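Local coordinates for protein RTX-adhesin (Marinomonas primoryensis, PDB 5IRB) that probably helps its Antarctic bacterium hold on to diatoms and ice, as a calcium-binding piece of a 1.5-MDa adhesin, at residues Ser75-Arg80 with Glu102-Lys107; Asp13-Asp18 with Val30-Val35; Leu48-Val53 with Arg80-Ser85. One frame throughout, in Å; residues are numbered along the deposited sequence.

Interaction 1 of 3, residues Ser75-Arg80 with Glu102-Lys107; sequences SADSDR and ESFIVK. With CA (calcium ion), chain H.
Arg80 meets Phe104 mainly through its backbone and Val106 through its side chain, where a calcium-binding turn at one end of a beta-sandwich domain is fastened to strand 95-106. Ser75-Arg80 comes off helix 71-76 and folds into a type I beta turn, Asp77 to Arg80, ahead of strand 81-89. At the turn's exit the Arg80 carbonyl O accepts Phe104 N at 3.0 Å, with 150° at the hydrogen, and the CA-H of Ser103 also leans on it. Phe104 carries CG between its backbone N and carbonyl carbon (chi1 58°), the crowded position, and its ring lies with one face against the Arg80 backbone. Phe104 CE1 is 3.4 Å from Arg80 C, while Arg80 CB stands 4.3 Å above the ring centre. Asp77 CB comes to the ring's edge instead, close to its plane and facing CZ.

The Arg80 chain sets out with CG beside its own N and is bent at chi2 (80°), which turns CD aside; the side chain as a whole crosses that of Val106 at about a right angle. Val106 CG2 sits over the centre of the guanidinium, 3.7 Å above its plane, and Val106 CB packs by NH2. The guanidinium is held from within its own segment through NH1, which donates to Ser75 O at 2.7 Å and to Asp77 O at 3.0 Å, so one nitrogen bridges the last turn of the helix and the start of the beta turn. Asp77 O also takes Arg80 N, from the opposite face of its plane. Beside the turn, Asp79 OD1, Ile81 O and three waters ligate the calcium ion. The Asp77 carboxylate grips it with both oxygens, OD1 at 2.4 Å and OD2 at 2.6 Å, and OD1 accepts the backbone N of Asn51 as well.

Interaction 2 of 3, residues Asp13-Asp18 with Val30-Val35; sequences DPVTGD and VTLTGV. With CA (calcium ion), chain C.
With chi1 at -61°, Asp13 carries CG beside its own N, Thr33 sets OG1 between its N and carbonyl carbon (chi1 72°), and the carboxylate meets the hydroxyl. Thr33 OG1 donates to Asp13 OD2, though the modelled 2.4 Å is doubtfully short. Beside it Asp13 N donates to Thr33 O at 2.7 Å, giving this pair both a backbone and a side-chain link. Waters bridge the rest: one donates to both Asp13 OD2 and Gly34 O, another joins Asp13 O to Thr33 N, and a third joins Thr16 N to Thr31 O as the loop draws off from the strand.

On the inner side the contact turns apolar. Both methyls of Val15 reach Leu32 CD2, CG1 at 3.8 Å, and Thr16 CG2 packs on Val30 CG1 at 3.6 Å. The other branch of Thr16, OG1, binds a calcium ion at 2.6 Å. Asp18 OD1 joins it at 2.5 Å, past a type II beta turn running from Pro14 to Gly17. Val20 O, Glu25 and waters complete this calcium-binding loop, which follows the first strand of the beta sandwich and packs against strand 29-38.

Interaction 3 of 3, residues Leu48-Val53 with Arg80-Ser85; sequences LVINGV and RIVDAS. With CA (calcium ion), chain H.
Leu48 and Ala84 face each other as a non-hydrogen-bonded antiparallel pair, and the leucine reaches across to two residues of strand 81-89. Leu48 CB passes the Asp83 carbonyl O at 4.1 Å. CG, beside the backbone N (chi1 -60°), then carries the fork. At the tip, Leu48 CD2 presses on Ala84 CB at 3.4 Å, tighter than ordinary van der Waals contact, and touches Val82 CG1 more loosely at 4.2 Å; the other methyl, CD1, meets Leu32 of strand 29-38. On this same buried face, Ile50 CG1 comes against both Val82 methyls, and Trp65 and Val67 of strand 64-70 pack on Leu48.

Val49 and Asp83, on the other face, form the hydrogen-bonded pair. Val49 N donates to Asp83 O at 2.8 Å, whereas the return bond from Asp83 N to Val49 O is weak at 3.3 Å. Val49 O has a further donor: a calcium-bound water gives one hydrogen to it at 2.8 Å and the other to Asp83 OD2. A second calcium-bound water also donates to Asp83 OD2, at 2.6 Å. Asp83 is thus a second-shell residue that orients two waters of a site to which Ile81 contributes its carbonyl O; the aspartate's negative charge probably adds to the calcium's hold without direct ligation.

All three contacts lie in the chain's first domain and are partly buried. Interactions 1 and 3 share Arg80 and one calcium ion, and reach the same sheet, where strands 81-89 and 95-106 are neighbours; a probable hydrogen bond from Val82 N to Glu102 O ties them. Interaction 2 serves a separate calcium ion and lays its loop on strand 29-38 of the opposing sheet. Its Leu32 meets Leu48 and Ile50 of interaction 3 in the sandwich interior, and its Val15 packs on Phe104. Interaction 3 is regular strand pairing, apolar inside, with Val49 and Asp83 on the calcium side. Interactions 1 and 2 join loops to strands, the first through a carbonyl bond and a guanidinium on Val106, the second partly through waters.

Interaction 1 of 3, residues Ser75-Arg80 with Glu102-Lys107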
# COMPACT_ATOMS: atom_id res chain seq x y z
N SER A 75 28.91 8.49 -15.66
CA SER A 75 27.65 8.90 -15.05
C SER A 75 27.53 10.42 -14.94
O SER A 75 26.47 11.00 -15.21
CB SER A 75 27.51 8.25 -13.67
OG SER A 75 26.34 8.71 -13.03
N ALA A 76 28.65 11.08 -14.63
CA ALA A 76 28.69 12.53 -14.48
C ALA A 76 28.82 13.30 -15.79
O ALA A 76 28.57 14.52 -15.81
CB ALA A 76 29.84 12.92 -13.56
N ASP A 77 29.23 12.64 -16.87
CA ASP A 77 29.55 13.35 -18.12
C ASP A 77 28.33 14.13 -18.60
O ASP A 77 27.29 13.55 -18.94
CB ASP A 77 30.03 12.37 -19.20
CG ASP A 77 30.36 13.05 -20.52
OD1 ASP A 77 31.51 13.58 -20.68
OD2 ASP A 77 29.47 13.06 -21.42
N SER A 78 28.48 15.45 -18.65
CA SER A 78 27.34 16.35 -18.83
C SER A 78 26.49 16.04 -20.06
O SER A 78 25.26 16.03 -19.96
CB SER A 78 27.79 17.81 -18.88
OG SER A 78 28.98 17.93 -19.62
N ASP A 79 27.10 15.80 -21.22
CA ASP A 79 26.27 15.57 -22.40
C ASP A 79 26.06 14.10 -22.73
O ASP A 79 25.47 13.80 -23.76
CB ASP A 79 26.83 16.32 -23.61
CG ASP A 79 28.24 15.88 -23.98
OD1 ASP A 79 28.83 15.07 -23.26
OD2 ASP A 79 28.75 16.38 -24.99
N ARG A 80 26.52 13.21 -21.86
CA ARG A 80 26.43 11.76 -22.12
C ARG A 80 27.04 11.41 -23.49
O ARG A 80 26.48 10.63 -24.26
CB ARG A 80 24.97 11.27 -22.02
CG ARG A 80 24.45 11.06 -20.57
CD ARG A 80 24.02 12.36 -19.91
NE ARG A 80 23.32 12.11 -18.64
CZ ARG A 80 23.92 11.94 -17.46
NH1 ARG A 80 25.24 12.00 -17.35
NH2 ARG A 80 23.20 11.72 -16.37
N GLU A 102 30.76 9.01 -29.08
CA GLU A 102 29.84 7.96 -28.72
C GLU A 102 28.91 8.47 -27.63
O GLU A 102 29.33 8.82 -26.53
CB GLU A 102 30.61 6.72 -28.23
CG GLU A 102 29.74 5.48 -28.03
CD GLU A 102 29.09 5.02 -29.31
OE1 GLU A 102 29.61 5.34 -30.39
OE2 GLU A 102 28.04 4.34 -29.23
N SER A 103 27.63 8.53 -27.96
CA SER A 103 26.61 8.87 -26.98
C SER A 103 26.14 7.63 -26.24
O SER A 103 26.28 6.50 -26.71
CB SER A 103 25.43 9.57 -27.64
OG SER A 103 24.69 8.67 -28.43
N PHE A 104 25.62 7.84 -25.04
CA PHE A 104 25.15 6.74 -24.22
C PHE A 104 24.05 7.27 -23.31
O PHE A 104 23.81 8.48 -23.26
CB PHE A 104 26.29 6.10 -23.43
CG PHE A 104 27.01 7.05 -22.53
CD1 PHE A 104 28.00 7.88 -23.03
CD2 PHE A 104 26.69 7.12 -21.19
CE1 PHE A 104 28.66 8.76 -22.20
CE2 PHE A 104 27.35 7.99 -20.36
CZ PHE A 104 28.34 8.82 -20.87
N ILE A 105 23.36 6.34 -22.65
CA ILE A 105 22.30 6.67 -21.70
C ILE A 105 22.72 6.37 -20.26
O ILE A 105 23.27 5.31 -19.98
CB ILE A 105 21.03 5.89 -22.05
CG1 ILE A 105 20.59 6.26 -23.47
CG2 ILE A 105 19.93 6.10 -20.97
CD1 ILE A 105 19.51 5.36 -24.01
N VAL A 106 22.43 7.30 -19.35
CA VAL A 106 22.63 7.05 -17.93
C VAL A 106 21.26 6.90 -17.23
O VAL A 106 20.43 7.80 -17.28
CB VAL A 106 23.42 8.17 -17.25
CG1 VAL A 106 23.60 7.88 -15.77
CG2 VAL A 106 24.80 8.32 -17.92
N LYS A 107 21.08 5.74 -16.60
CA LYS A 107 19.87 5.34 -15.88
C LYS A 107 20.27 4.60 -14.63
O LYS A 107 20.41 3.38 -14.64
CB LYS A 107 18.99 4.46 -16.77
CG LYS A 107 17.60 4.12 -16.20
CD LYS A 107 16.72 5.33 -15.98
CE LYS A 107 15.35 4.90 -15.40
NZ LYS A 107 14.67 3.92 -16.31
CA CA H . 31.07 14.47 -22.85
O HOH W 1 31.18 16.58 -21.45
O HOH W 2 31.37 15.82 -24.89
O HOH W 3 33.62 14.40 -22.93

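Interaction 2 of 3, residues Asp13-Asp18 with Val30-Val35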
# COMPACT_ATOMS: atom_id res chain seq x y z
N ASP A 13 32.75 1.29 -29.73
CA ASP A 13 31.66 0.32 -29.55
C ASP A 13 30.63 0.87 -28.57
O ASP A 13 30.98 1.71 -27.72
CB ASP A 13 32.20 -1.01 -29.05
CG ASP A 13 33.18 -1.65 -30.01
OD1 ASP A 13 32.93 -1.61 -31.23
OD2 ASP A 13 34.22 -2.16 -29.55
N PRO A 14 29.37 0.41 -28.66
CA PRO A 14 28.34 0.81 -27.69
C PRO A 14 28.81 0.64 -26.26
O PRO A 14 29.40 -0.39 -25.93
CB PRO A 14 27.18 -0.15 -28.01
CG PRO A 14 27.34 -0.41 -29.48
CD PRO A 14 28.83 -0.46 -29.72
N VAL A 15 28.58 1.65 -25.43
CA VAL A 15 29.05 1.64 -24.06
C VAL A 15 28.43 0.52 -23.21
O VAL A 15 27.20 0.45 -23.06
CB VAL A 15 28.81 3.00 -23.40
CG1 VAL A 15 29.15 2.94 -21.93
CG2 VAL A 15 29.63 4.08 -24.13
N THR A 16 29.30 -0.33 -22.66
CA THR A 16 28.93 -1.60 -22.01
C THR A 16 28.03 -2.50 -22.85
O THR A 16 27.22 -3.26 -22.30
CB THR A 16 28.21 -1.37 -20.66
OG1 THR A 16 26.95 -0.73 -20.89
CG2 THR A 16 29.05 -0.51 -19.74
N GLY A 17 28.17 -2.43 -24.17
CA GLY A 17 27.35 -3.25 -25.04
C GLY A 17 25.91 -2.79 -25.26
O GLY A 17 25.43 -2.82 -26.40
N ASP A 18 25.20 -2.42 -24.20
CA ASP A 18 23.82 -1.96 -24.35
C ASP A 18 23.64 -0.43 -24.41
O ASP A 18 22.49 0.04 -24.44
CB ASP A 18 22.94 -2.53 -23.23
CG ASP A 18 23.28 -1.98 -21.85
OD1 ASP A 18 24.36 -1.39 -21.69
OD2 ASP A 18 22.47 -2.16 -20.91
N VAL A 30 34.57 0.70 -15.90
CA VAL A 30 33.90 0.27 -17.12
C VAL A 30 34.93 0.17 -18.26
O VAL A 30 35.82 1.00 -18.36
CB VAL A 30 32.76 1.25 -17.48
CG1 VAL A 30 32.22 0.97 -18.86
CG2 VAL A 30 31.63 1.18 -16.41
N THR A 31 34.80 -0.85 -19.10
CA THR A 31 35.65 -1.03 -20.25
C THR A 31 35.00 -0.53 -21.52
O THR A 31 33.94 -1.02 -21.92
CB THR A 31 36.03 -2.50 -20.42
OG1 THR A 31 36.70 -2.93 -19.23
CG2 THR A 31 36.97 -2.67 -21.62
N LEU A 32 35.61 0.48 -22.13
CA LEU A 32 35.15 1.01 -23.39
C LEU A 32 36.08 0.46 -24.46
O LEU A 32 37.25 0.23 -24.19
CB LEU A 32 35.19 2.54 -23.36
CG LEU A 32 34.36 3.23 -22.28
CD1 LEU A 32 34.48 4.74 -22.38
CD2 LEU A 32 32.90 2.80 -22.40
N THR A 33 35.56 0.25 -25.66
CA THR A 33 36.30 -0.47 -26.68
C THR A 33 35.96 0.12 -28.03
O THR A 33 34.94 0.80 -28.17
CB THR A 33 36.00 -1.99 -26.72
OG1 THR A 33 34.69 -2.20 -27.24
CG2 THR A 33 36.14 -2.64 -25.34
N GLY A 34 36.81 -0.14 -29.02
CA GLY A 34 36.49 0.24 -30.37
C GLY A 34 37.51 -0.28 -31.35
O GLY A 34 38.29 -1.20 -31.05
N VAL A 35 37.51 0.32 -32.53
CA VAL A 35 38.38 -0.10 -33.62
C VAL A 35 38.90 1.13 -34.35
O VAL A 35 38.23 2.17 -34.37
CB VAL A 35 37.67 -1.04 -34.60
CG1 VAL A 35 37.34 -2.36 -33.95
CG2 VAL A 35 36.41 -0.39 -35.16
CA CA C . 25.05 -1.50 -19.31
O HOH W 4 32.80 1.08 -25.61
O HOH W 5 36.82 -3.60 -30.16
O HOH W 6 31.98 -0.88 -23.61
O HOH W 7 25.60 -3.76 -20.19
O HOH W 8 22.54 -1.71 -18.11
O HOH W 9 23.65 -3.59 -17.92

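Interaction 3 of 3, residues Leu48-Val53 with Arg80-Ser85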
# COMPACT_ATOMS: atom_id res chain seq x y z
N LEU A 48 40.54 9.37 -25.03
CA LEU A 48 39.13 9.54 -24.72
C LEU A 48 38.98 10.64 -23.69
O LEU A 48 39.79 10.73 -22.78
CB LEU A 48 38.52 8.28 -24.13
CG LEU A 48 38.47 6.91 -24.80
CD1 LEU A 48 37.54 6.01 -24.00
CD2 LEU A 48 37.97 7.03 -26.22
N VAL A 49 37.94 11.46 -23.82
CA VAL A 49 37.66 12.44 -22.76
C VAL A 49 36.25 12.23 -22.25
O VAL A 49 35.31 12.15 -23.03
CB VAL A 49 37.84 13.90 -23.24
CG1 VAL A 49 37.49 14.87 -22.10
CG2 VAL A 49 39.27 14.13 -23.73
N ILE A 50 36.12 12.16 -20.93
CA ILE A 50 34.84 11.90 -20.30
C ILE A 50 34.80 12.65 -18.99
O ILE A 50 35.69 12.49 -18.14
CB ILE A 50 34.60 10.39 -20.00
CG1 ILE A 50 34.79 9.53 -21.26
CG2 ILE A 50 33.24 10.16 -19.40
CD1 ILE A 50 35.26 8.13 -20.95
N ASN A 51 33.78 13.49 -18.85
CA ASN A 51 33.60 14.31 -17.65
C ASN A 51 34.86 15.15 -17.38
O ASN A 51 35.29 15.30 -16.24
CB ASN A 51 33.24 13.40 -16.46
CG ASN A 51 32.87 14.18 -15.18
OD1 ASN A 51 32.22 15.22 -15.25
ND2 ASN A 51 33.27 13.67 -14.03
N GLY A 52 35.46 15.67 -18.46
CA GLY A 52 36.74 16.37 -18.40
C GLY A 52 37.98 15.54 -18.08
O GLY A 52 39.08 16.07 -17.91
N VAL A 53 37.82 14.22 -18.03
CA VAL A 53 38.93 13.37 -17.63
C VAL A 53 39.42 12.63 -18.87
O VAL A 53 38.62 12.07 -19.62
CB VAL A 53 38.53 12.36 -16.54
CG1 VAL A 53 39.72 11.48 -16.18
CG2 VAL A 53 38.00 13.07 -15.29
N ARG A 80 26.52 13.21 -21.86
CA ARG A 80 26.43 11.76 -22.12
C ARG A 80 27.04 11.41 -23.49
O ARG A 80 26.48 10.63 -24.26
CB ARG A 80 24.97 11.27 -22.02
CG ARG A 80 24.45 11.06 -20.57
CD ARG A 80 24.02 12.36 -19.91
NE ARG A 80 23.32 12.11 -18.64
CZ ARG A 80 23.92 11.94 -17.46
NH1 ARG A 80 25.24 12.00 -17.35
NH2 ARG A 80 23.20 11.72 -16.37
N ILE A 81 28.17 12.04 -23.78
CA ILE A 81 28.93 11.75 -25.00
C ILE A 81 30.39 11.55 -24.66
O ILE A 81 30.99 12.39 -23.98
CB ILE A 81 28.83 12.87 -26.06
CG1 ILE A 81 27.40 13.06 -26.54
CG2 ILE A 81 29.71 12.55 -27.28
CD1 ILE A 81 27.21 14.38 -27.22
N VAL A 82 30.95 10.43 -25.10
CA VAL A 82 32.37 10.19 -25.05
C VAL A 82 33.02 10.87 -26.27
O VAL A 82 32.65 10.56 -27.40
CB VAL A 82 32.69 8.69 -25.05
CG1 VAL A 82 34.21 8.46 -25.09
CG2 VAL A 82 32.05 7.98 -23.85
N ASP A 83 33.98 11.78 -26.05
CA ASP A 83 34.78 12.32 -27.16
C ASP A 83 36.07 11.53 -27.30
O ASP A 83 36.78 11.29 -26.32
CB ASP A 83 35.10 13.81 -26.95
CG ASP A 83 33.84 14.68 -26.73
OD1 ASP A 83 32.87 14.58 -27.52
OD2 ASP A 83 33.84 15.49 -25.78
N ALA A 84 36.40 11.14 -28.53
CA ALA A 84 37.57 10.31 -28.75
C ALA A 84 38.40 10.82 -29.92
O ALA A 84 37.87 11.36 -30.88
CB ALA A 84 37.15 8.88 -29.01
N SER A 85 39.71 10.66 -29.81
CA SER A 85 40.57 10.88 -30.96
C SER A 85 41.71 9.86 -31.00
O SER A 85 42.03 9.22 -29.99
CB SER A 85 41.09 12.31 -30.97
OG SER A 85 41.94 12.55 -29.86
CA CA H . 31.07 14.47 -22.85
O HOH W 3 33.62 14.40 -22.93
O HOH W 2 31.37 15.82 -24.89
O HOH W 1 31.18 16.58 -21.45